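PDB 1ZEJ: 3-hydroxyacyl-CoA dehydrogenase from Archaeoglobus fulgidus, which probably acts as an NAD-dependent dehydrogenase that oxidises a hydroxyl group of its substrate, working as a homodimer. Local coordinates for residues 27-32 / 52-57; 221-226 / 274-279; 231-236 / 245-250. All coordinates share one frame; numbering follows the deposited sequence. Where two conformers were deposited one is given.

Interaction 1: residues 27-32 / 52-57; sequences IAIAIA and EQIPEE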
loop_
_atom_site.group_PDB
_atom_site.type_symbol
_atom_site.label_atom_id
_atom_site.label_comp_id
_atom_site.label_asym_id
_atom_site.label_seq_id
_atom_site.Cartn_x
_atom_site.Cartn_y
_atom_site.Cartn_z
ATOM N N ILE A 27 -22.065 -4.629 -11.057
ATOM C CA ILE A 27 -21.517 -5.253 -12.269
ATOM C C ILE A 27 -22.427 -4.922 -13.474
ATOM O O ILE A 27 -21.948 -4.580 -14.554
ATOM C CB ILE A 27 -21.333 -6.784 -12.103
ATOM C CG1 ILE A 27 -20.229 -7.133 -11.069
ATOM C CG2 ILE A 27 -21.023 -7.471 -13.434
ATOM C CD1 ILE A 27 -20.324 -8.565 -10.553
ATOM N N ALA A 28 -23.736 -5.020 -13.277
ATOM C CA ALA A 28 -24.726 -4.694 -14.319
ATOM C C ALA A 28 -24.586 -3.223 -14.765
ATOM O O ALA A 28 -24.564 -2.956 -15.964
ATOM C CB ALA A 28 -26.137 -4.964 -13.813
ATOM N N ILE A 29 -24.356 -2.316 -13.808
ATOM C CA ILE A 29 -24.128 -0.901 -14.109
ATOM C C ILE A 29 -22.837 -0.692 -14.875
ATOM O O ILE A 29 -22.828 0.018 -15.852
ATOM C CB ILE A 29 -24.143 -0.020 -12.847
ATOM C CG1 ILE A 29 -25.520 -0.022 -12.215
ATOM C CG2 ILE A 29 -23.651 1.394 -13.149
ATOM C CD1 ILE A 29 -25.536 0.561 -10.809
ATOM N N ALA A 30 -21.769 -1.339 -14.460
ATOM C CA ALA A 30 -20.487 -1.262 -15.174
ATOM C C ALA A 30 -20.601 -1.746 -16.621
ATOM O O ALA A 30 -20.131 -1.104 -17.557
ATOM C CB ALA A 30 -19.419 -2.068 -14.416
ATOM N N ILE A 31 -21.277 -2.869 -16.811
ATOM C CA ILE A 31 -21.375 -3.464 -18.125
ATOM C C ILE A 31 -22.356 -2.706 -19.078
ATOM O O ILE A 31 -22.134 -2.646 -20.293
ATOM C CB ILE A 31 -21.758 -4.955 -17.951
ATOM C CG1 ILE A 31 -20.571 -5.682 -17.310
ATOM C CG2 ILE A 31 -22.133 -5.597 -19.299
ATOM C CD1 ILE A 31 -20.787 -7.100 -17.015
ATOM N N ALA A 32 -23.438 -2.164 -18.521
ATOM C CA ALA A 32 -24.471 -1.540 -19.285
ATOM C C ALA A 32 -24.005 -0.262 -19.966
ATOM O O ALA A 32 -24.689 0.200 -20.874
ATOM C CB ALA A 32 -25.679 -1.254 -18.424
ATOM N N GLU A 52 -34.188 0.732 -8.909
ATOM C CA GLU A 52 -34.219 2.083 -8.374
ATOM C C GLU A 52 -32.829 2.591 -8.000
ATOM O O GLU A 52 -32.664 3.762 -7.804
ATOM C CB GLU A 52 -35.218 2.186 -7.221
ATOM C CG GLU A 52 -34.888 1.388 -5.972
ATOM C CD GLU A 52 -35.991 1.472 -4.915
ATOM O OE1 GLU A 52 -37.071 2.036 -5.207
ATOM O OE2 GLU A 52 -35.776 0.959 -3.787
ATOM N N GLN A 53 -31.816 1.725 -7.941
ATOM C CA GLN A 53 -30.438 2.188 -7.717
ATOM C C GLN A 53 -29.636 2.341 -9.020
ATOM O O GLN A 53 -28.492 2.791 -9.000
ATOM C CB GLN A 53 -29.692 1.227 -6.777
ATOM C CG GLN A 53 -30.317 1.085 -5.401
ATOM C CD GLN A 53 -30.127 2.325 -4.555
ATOM O OE1 GLN A 53 -31.089 3.016 -4.212
ATOM N NE2 GLN A 53 -28.877 2.624 -4.227
ATOM N N ILE A 54 -30.211 1.953 -10.151
ATOM C CA ILE A 54 -29.486 1.999 -11.417
ATOM C C ILE A 54 -29.700 3.357 -12.140
ATOM O O ILE A 54 -30.839 3.879 -12.192
ATOM C CB ILE A 54 -29.885 0.795 -12.295
ATOM C CG1 ILE A 54 -29.213 -0.483 -11.742
ATOM C CG2 ILE A 54 -29.472 1.032 -13.734
ATOM C CD1 ILE A 54 -29.921 -1.744 -12.033
ATOM N N PRO A 55 -28.613 3.954 -12.669
ATOM C CA PRO A 55 -28.803 5.256 -13.333
ATOM C C PRO A 55 -29.827 5.174 -14.452
ATOM O O PRO A 55 -29.854 4.214 -15.228
ATOM C CB PRO A 55 -27.409 5.594 -13.878
ATOM C CG PRO A 55 -26.471 4.829 -13.037
ATOM C CD PRO A 55 -27.189 3.554 -12.669
ATOM N N GLU A 56 -30.683 6.188 -14.530
ATOM C CA GLU A 56 -31.858 6.110 -15.395
ATOM C C GLU A 56 -31.494 5.884 -16.866
ATOM O O GLU A 56 -32.147 5.129 -17.555
ATOM C CB GLU A 56 -32.723 7.379 -15.217
ATOM C CG GLU A 56 -34.149 7.175 -15.645
ATOM C CD GLU A 56 -35.138 8.161 -15.023
ATOM O OE1 GLU A 56 -34.841 8.790 -13.977
ATOM O OE2 GLU A 56 -36.251 8.280 -15.583
ATOM N N GLU A 57 -30.414 6.508 -17.321
ATOM C CA GLU A 57 -29.945 6.369 -18.701
ATOM C C GLU A 57 -29.545 4.952 -19.071
ATOM O O GLU A 57 -29.506 4.638 -20.266
ATOM C CB GLU A 57 -28.717 7.234 -18.990
ATOM C CG GLU A 57 -28.578 8.535 -18.173
ATOM C CD GLU A 57 -27.978 8.279 -16.802
ATOM O OE1 GLU A 57 -26.908 7.617 -16.735
ATOM O OE2 GLU A 57 -28.607 8.738 -15.814
#
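Ile-29 and Ile-54 run past each other in opposite directions, touching flank to flank through their CG1 branches. Ile-29 CG1 stands 3.8 Å from Ile-54 CG1, and Ile-29 CD1 reaches 3.9 Å from the same Ile-54 CG1. The branch gets there because CG1 of Ile-29 lies anti to its carbonyl carbon (chi1 -65°) and the chain then runs on extended (chi2 167°). Its outer end meets a second surface: Ile-29 CD1 is 3.9 Å from Pro-55 CD, with the isoleucine lying askew to the proline ring. CG2 of Ile-29 approaches that CD as well, at 4.2 Å, so one methylene of Pro-55 is met by three carbons of a single side chain. The touching side chains are apolar and no hydrogen bond crosses; Ile-29 CD1 also comes to 4.1 Å from Gln-53 O. Ile-29 and Ile-54 are buried, while Pro-55 is partly exposed. Helix 22-32, which follows the glycine-rich turn of a Rossmann-type NAD-binding domain, is thus packed against the chain leaving helix 44-53. Leu-58 and His-135 also touch Ile-29. Ile-54 also touches Ile-62 and Phe-64 of edge strand 62-65, and Ala-28 lies against Val-37 of strand 36-40.

Interaction 2: residues 221-226 / 274-279; sequences LDYIGL and KAYEER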
loop_
_atom_site.group_PDB
_atom_site.type_symbol
_atom_site.label_atom_id
_atom_site.label_comp_id
_atom_site.label_asym_id
_atom_site.label_seq_id
_atom_site.Cartn_x
_atom_site.Cartn_y
_atom_site.Cartn_z
ATOM N N LEU A 221 11.069 0.356 -5.466
ATOM C CA LEU A 221 12.334 -0.336 -5.224
ATOM C C LEU A 221 13.424 0.122 -6.155
ATOM O O LEU A 221 14.551 0.371 -5.697
ATOM C CB LEU A 221 12.132 -1.866 -5.258
ATOM C CG LEU A 221 13.143 -2.784 -4.581
ATOM C CD1 LEU A 221 13.322 -2.448 -3.080
ATOM C CD2 LEU A 221 12.593 -4.172 -4.751
ATOM N N ASP A 222 13.102 0.338 -7.436
ATOM C CA ASP A 222 14.080 0.832 -8.418
ATOM C C ASP A 222 14.696 2.181 -8.021
ATOM O O ASP A 222 15.852 2.440 -8.282
ATOM C CB ASP A 222 13.451 0.962 -9.823
ATOM C CG ASP A 222 13.380 -0.379 -10.572
ATOM O OD1 ASP A 222 14.146 -1.307 -10.220
ATOM O OD2 ASP A 222 12.584 -0.492 -11.531
ATOM N N TYR A 223 13.877 3.047 -7.451
ATOM C CA TYR A 223 14.307 4.352 -6.969
ATOM C C TYR A 223 15.087 4.242 -5.669
ATOM O O TYR A 223 16.047 4.983 -5.470
ATOM C CB TYR A 223 13.088 5.216 -6.704
ATOM C CG TYR A 223 12.487 5.752 -7.937
ATOM C CD1 TYR A 223 13.016 6.872 -8.541
ATOM C CD2 TYR A 223 11.433 5.116 -8.547
ATOM C CE1 TYR A 223 12.472 7.383 -9.678
ATOM C CE2 TYR A 223 10.901 5.613 -9.701
ATOM C CZ TYR A 223 11.454 6.779 -10.240
ATOM O OH TYR A 223 10.938 7.270 -11.390
ATOM N N ILE A 224 14.652 3.361 -4.771
ATOM C CA ILE A 224 15.417 3.020 -3.566
ATOM C C ILE A 224 16.801 2.534 -3.991
ATOM O O ILE A 224 17.816 2.986 -3.453
ATOM C CB ILE A 224 14.678 1.956 -2.691
ATOM C CG1 ILE A 224 13.589 2.642 -1.850
ATOM C CG2 ILE A 224 15.635 1.195 -1.745
ATOM C CD1 ILE A 224 12.512 1.696 -1.396
ATOM N N GLY A 225 16.835 1.633 -4.983
ATOM C CA GLY A 225 18.067 0.999 -5.414
ATOM C C GLY A 225 17.992 -0.453 -5.017
ATOM O O GLY A 225 17.768 -0.770 -3.850
ATOM N N LEU A 226 18.090 -1.343 -6.007
ATOM C CA LEU A 226 17.983 -2.769 -5.754
ATOM C C LEU A 226 19.154 -3.267 -4.916
ATOM O O LEU A 226 18.947 -4.112 -4.065
ATOM C CB LEU A 226 17.904 -3.556 -7.063
ATOM C CG LEU A 226 16.516 -3.819 -7.628
ATOM C CD1 LEU A 226 15.661 -2.574 -7.708
ATOM C CD2 LEU A 226 16.634 -4.535 -8.999
ATOM N N LYS A 274 15.572 11.765 -16.630
ATOM C CA LYS A 274 14.813 12.673 -15.769
ATOM C C LYS A 274 13.963 11.934 -14.719
ATOM O O LYS A 274 13.101 12.530 -14.114
ATOM C CB LYS A 274 13.893 13.543 -16.623
ATOM N N ALA A 275 14.200 10.645 -14.529
ATOM C CA ALA A 275 13.343 9.816 -13.672
ATOM C C ALA A 275 13.190 10.361 -12.252
ATOM O O ALA A 275 12.080 10.440 -11.730
ATOM C CB ALA A 275 13.884 8.408 -13.632
ATOM N N TYR A 276 14.303 10.742 -11.620
ATOM C CA TYR A 276 14.255 11.242 -10.241
ATOM C C TYR A 276 13.449 12.544 -10.181
ATOM O O TYR A 276 12.598 12.733 -9.314
ATOM C CB TYR A 276 15.665 11.500 -9.685
ATOM C CG TYR A 276 16.490 10.257 -9.452
ATOM C CD1 TYR A 276 16.059 9.254 -8.565
ATOM C CD2 TYR A 276 17.724 10.101 -10.077
ATOM C CE1 TYR A 276 16.832 8.117 -8.350
ATOM C CE2 TYR A 276 18.491 8.976 -9.872
ATOM C CZ TYR A 276 18.049 7.999 -9.013
ATOM O OH TYR A 276 18.841 6.901 -8.835
ATOM N N GLU A 277 13.715 13.438 -11.120
ATOM C CA GLU A 277 13.017 14.712 -11.165
ATOM C C GLU A 277 11.516 14.498 -11.376
ATOM O O GLU A 277 10.702 15.139 -10.710
ATOM C CB GLU A 277 13.590 15.585 -12.289
ATOM C CG GLU A 277 15.034 15.971 -12.059
ATOM N N GLU A 278 11.156 13.604 -12.307
ATOM C CA GLU A 278 9.745 13.287 -12.552
ATOM C C GLU A 278 9.056 12.636 -11.348
ATOM O O GLU A 278 7.907 12.951 -11.055
ATOM C CB GLU A 278 9.564 12.434 -13.812
ATOM C CG GLU A 278 9.888 13.271 -15.032
ATOM C CD GLU A 278 9.930 12.521 -16.345
ATOM O OE1 GLU A 278 9.360 11.419 -16.428
ATOM O OE2 GLU A 278 10.510 13.081 -17.305
ATOM N N ARG A 279 9.736 11.712 -10.667
ATOM C CA ARG A 279 9.216 11.182 -9.405
ATOM C C ARG A 279 8.779 12.283 -8.419
ATOM O O ARG A 279 7.671 12.241 -7.887
ATOM C CB ARG A 279 10.254 10.281 -8.737
ATOM C CG ARG A 279 9.940 9.925 -7.282
ATOM C CD ARG A 279 10.993 9.046 -6.661
ATOM N NE ARG A 279 10.675 8.676 -5.270
ATOM C CZ ARG A 279 10.895 9.433 -4.193
ATOM N NH1 ARG A 279 11.429 10.649 -4.292
ATOM N NH2 ARG A 279 10.560 8.965 -2.997
#
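The ring of Tyr-223 has Arg-279 over one face and Tyr-276 at its edge. Arg-279 CD sits 3.8 Å from the ring centroid, 25° off the normal, a CH-pi contact displaced toward the rim, where Tyr-223 CD1 is 3.5 Å from that CD. Arg-279 CB lies 3.8 Å from Tyr-223 CE1, so the arginine passes along the ring rather than ending on it; an aliphatic chain extended from CG to NE (chi2 -180°, chi3 -179°) gives it that reach. At the edge, in the ring plane, Tyr-276 CD1 comes within 3.9 Å of Tyr-223 CD1. Tyr-223 OH makes a weak hydrogen bond, 3.4 Å, to Ala-275 O, which also accepts the helical bond from Arg-279 N. Phe-215 meets the Tyr-223 ring from elsewhere in helix 197-224. The last turn of that helix is thereby joined to the first turn of helix 275-290, away from the annotated sites. Chemically, the arginine is divided: CB and CD make its contact with the ring apolar, whereas in the conformer given NH2 donates to Asn-132 O of the second subunit. NE is buried with no polar partner in the model, probably at some cost, and the arginine probably links this contact to the dimer interface.

Interaction 3: residues 231-236 / 245-250; sequences YASLYL and FKPPEW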
loop_
_atom_site.group_PDB
_atom_site.type_symbol
_atom_site.label_atom_id
_atom_site.label_comp_id
_atom_site.label_asym_id
_atom_site.label_seq_id
_atom_site.Cartn_x
_atom_site.Cartn_y
_atom_site.Cartn_z
ATOM N N TYR A 231 21.129 -5.332 0.354
ATOM C CA TYR A 231 22.004 -5.206 1.521
ATOM C C TYR A 231 21.242 -4.676 2.745
ATOM O O TYR A 231 21.534 -5.075 3.843
ATOM C CB TYR A 231 23.222 -4.329 1.193
ATOM C CG TYR A 231 24.101 -4.921 0.119
ATOM C CD1 TYR A 231 24.757 -6.141 0.318
ATOM C CD2 TYR A 231 24.283 -4.265 -1.101
ATOM C CE1 TYR A 231 25.550 -6.691 -0.670
ATOM C CE2 TYR A 231 25.072 -4.804 -2.094
ATOM C CZ TYR A 231 25.706 -6.016 -1.886
ATOM O OH TYR A 231 26.511 -6.539 -2.880
ATOM N N ALA A 232 20.256 -3.815 2.563
ATOM C CA ALA A 232 19.478 -3.319 3.711
ATOM C C ALA A 232 18.602 -4.427 4.264
ATOM O O ALA A 232 18.634 -4.699 5.454
ATOM C CB ALA A 232 18.642 -2.109 3.348
ATOM N N SER A 233 17.862 -5.116 3.410
ATOM C CA SER A 233 17.071 -6.270 3.877
ATOM C C SER A 233 17.934 -7.347 4.508
ATOM O O SER A 233 17.604 -7.841 5.596
ATOM C CB SER A 233 16.296 -6.894 2.707
ATOM O OG SER A 233 17.168 -7.660 1.884
ATOM N N LEU A 234 19.055 -7.675 3.862
ATOM C CA LEU A 234 20.048 -8.622 4.420
ATOM C C LEU A 234 20.531 -8.243 5.849
ATOM O O LEU A 234 20.688 -9.107 6.737
ATOM C CB LEU A 234 21.259 -8.689 3.481
ATOM C CG LEU A 234 22.368 -9.661 3.876
ATOM C CD1 LEU A 234 21.900 -11.092 3.708
ATOM C CD2 LEU A 234 23.634 -9.422 3.071
ATOM N N TYR A 235 20.782 -6.949 6.075
ATOM C CA TYR A 235 21.201 -6.499 7.400
ATOM C C TYR A 235 20.047 -6.777 8.352
ATOM O O TYR A 235 20.237 -7.349 9.416
ATOM C CB TYR A 235 21.546 -5.000 7.421
ATOM C CG TYR A 235 21.597 -4.400 8.840
ATOM C CD1 TYR A 235 20.439 -3.895 9.457
ATOM C CD2 TYR A 235 22.781 -4.337 9.546
ATOM C CE1 TYR A 235 20.490 -3.347 10.762
ATOM C CE2 TYR A 235 22.847 -3.786 10.840
ATOM C CZ TYR A 235 21.687 -3.305 11.444
ATOM O OH TYR A 235 21.715 -2.765 12.734
ATOM N N LEU A 236 18.848 -6.341 7.959
ATOM C CA LEU A 236 17.659 -6.499 8.786
ATOM C C LEU A 236 17.396 -7.977 9.078
ATOM O O LEU A 236 17.069 -8.341 10.205
ATOM C CB LEU A 236 16.434 -5.870 8.101
ATOM C CG LEU A 236 16.481 -4.343 8.033
ATOM C CD1 LEU A 236 15.307 -3.819 7.206
ATOM C CD2 LEU A 236 16.512 -3.737 9.451
ATOM N N PHE A 245 12.205 -10.137 6.146
ATOM C CA PHE A 245 13.437 -9.455 5.763
ATOM C C PHE A 245 14.323 -10.306 4.854
ATOM O O PHE A 245 15.302 -9.797 4.291
ATOM C CB PHE A 245 14.229 -9.012 7.009
ATOM C CG PHE A 245 13.529 -7.969 7.839
ATOM C CD1 PHE A 245 12.974 -6.816 7.243
ATOM C CD2 PHE A 245 13.473 -8.099 9.226
ATOM C CE1 PHE A 245 12.330 -5.832 8.020
ATOM C CE2 PHE A 245 12.817 -7.143 10.006
ATOM C CZ PHE A 245 12.250 -6.001 9.408
ATOM N N LYS A 246 14.007 -11.594 4.710
ATOM C CA LYS A 246 14.917 -12.504 3.988
ATOM C C LYS A 246 15.083 -12.018 2.526
ATOM O O LYS A 246 14.092 -11.853 1.803
ATOM C CB LYS A 246 14.409 -13.953 4.039
ATOM C CG LYS A 246 15.465 -15.012 3.714
ATOM C CD LYS A 246 14.836 -16.390 3.464
ATOM C CE LYS A 246 14.621 -17.208 4.759
ATOM N NZ LYS A 246 13.890 -18.503 4.494
ATOM N N PRO A 247 16.339 -11.770 2.100
ATOM C CA PRO A 247 16.643 -11.199 0.768
ATOM C C PRO A 247 16.344 -12.141 -0.425
ATOM O O PRO A 247 16.936 -13.221 -0.517
ATOM C CB PRO A 247 18.153 -10.918 0.848
ATOM C CG PRO A 247 18.657 -11.874 1.856
ATOM C CD PRO A 247 17.569 -12.018 2.879
ATOM N N PRO A 248 15.459 -11.712 -1.351
ATOM C CA PRO A 248 15.006 -12.579 -2.435
ATOM C C PRO A 248 16.080 -12.911 -3.455
ATOM O O PRO A 248 16.926 -12.081 -3.767
ATOM C CB PRO A 248 13.888 -11.764 -3.082
ATOM C CG PRO A 248 14.159 -10.378 -2.751
ATOM C CD PRO A 248 14.840 -10.373 -1.431
ATOM N N GLU A 249 16.020 -14.132 -3.962
ATOM C CA GLU A 249 16.884 -14.615 -5.034
ATOM C C GLU A 249 16.822 -13.813 -6.346
ATOM O O GLU A 249 17.857 -13.572 -6.974
ATOM C CB GLU A 249 16.520 -16.073 -5.332
ATOM C CG GLU A 249 17.344 -16.728 -6.430
ATOM C CD GLU A 249 16.895 -18.142 -6.713
ATOM O OE1 GLU A 249 15.704 -18.325 -7.051
ATOM O OE2 GLU A 249 17.739 -19.074 -6.614
ATOM N N TRP A 250 15.619 -13.418 -6.764
ATOM C CA TRP A 250 15.448 -12.635 -8.005
ATOM C C TRP A 250 16.262 -11.338 -7.940
ATOM O O TRP A 250 16.770 -10.858 -8.951
ATOM C CB TRP A 250 13.956 -12.344 -8.314
ATOM C CG TRP A 250 13.235 -11.412 -7.391
ATOM C CD1 TRP A 250 12.358 -11.763 -6.413
ATOM C CD2 TRP A 250 13.280 -9.969 -7.386
ATOM N NE1 TRP A 250 11.866 -10.644 -5.785
ATOM C CE2 TRP A 250 12.412 -9.529 -6.353
ATOM C CE3 TRP A 250 13.987 -9.008 -8.131
ATOM C CZ2 TRP A 250 12.230 -8.186 -6.044
ATOM C CZ3 TRP A 250 13.816 -7.658 -7.814
ATOM C CH2 TRP A 250 12.927 -7.260 -6.781
#
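In the conformer given, Ser-233 OG, 3.6 Å from Pro-247 CB, is held on its own helix by the carbonyl oxygen of Tyr-230 and, weakly, by that of Ala-229. Its chi1 of 76° sets the hydroxyl between the backbone N and the carbonyl carbon, from where it can turn back to the preceding helical turn. No hydrogen bond crosses to residues 245-250. Ser-233 O and Phe-245 O, both acceptors, lie 3.3 Å apart without bonding, a sign of how closely the backbones approach here. Two apolar contacts accompany the serine. Leu-236 places CB over one face of the Phe-245 ring, 3.7 Å from the centroid and 18° off the normal, in a CH-pi contact displaced toward the rim. Farther along the same side chain, Leu-236 CD1 comes to 3.7 Å from Phe-245 CE1, so the leucine crosses the ring at a slant. Nearer the proline, Leu-234 sends one branch back from a CB that points away from residues 245-250, and its CD1 touches Pro-247 CG at 3.8 Å. Tyr-237 and Tyr-230, on helix 226-240, extend this surface to Phe-245 and Pro-247 respectively. The second subunit comes close too: its Val-109 packs on Leu-236, its Ala-181 on Phe-245. The chain reverses after helix 226-240 and lays an extended, proline-containing segment back along it before entering helix 249-256 beside the dimer partner, within the helical C-terminal domain of the 3-hydroxyacyl-CoA dehydrogenase family.

In the fold
From the N terminus, interaction 1 comes first, closing a short loop that spans strand 36-40 and most of helix 44-53 within the NAD-binding domain. It is complete before either of the others opens, and its centre lies about 41 Å from that of interaction 2 and about 48 Å from that of interaction 3. In the helical C-terminal part, interaction 2 joins the end of helix 197-224 to the start of helix 275-290. The chain between them contains interaction 3, a tighter turn-back between helix 226-240 and the approach to helix 249-256. These two meet where Leu-221 CD2 packs 3.7 Å from Trp-250 CH2, and both touch the second subunit.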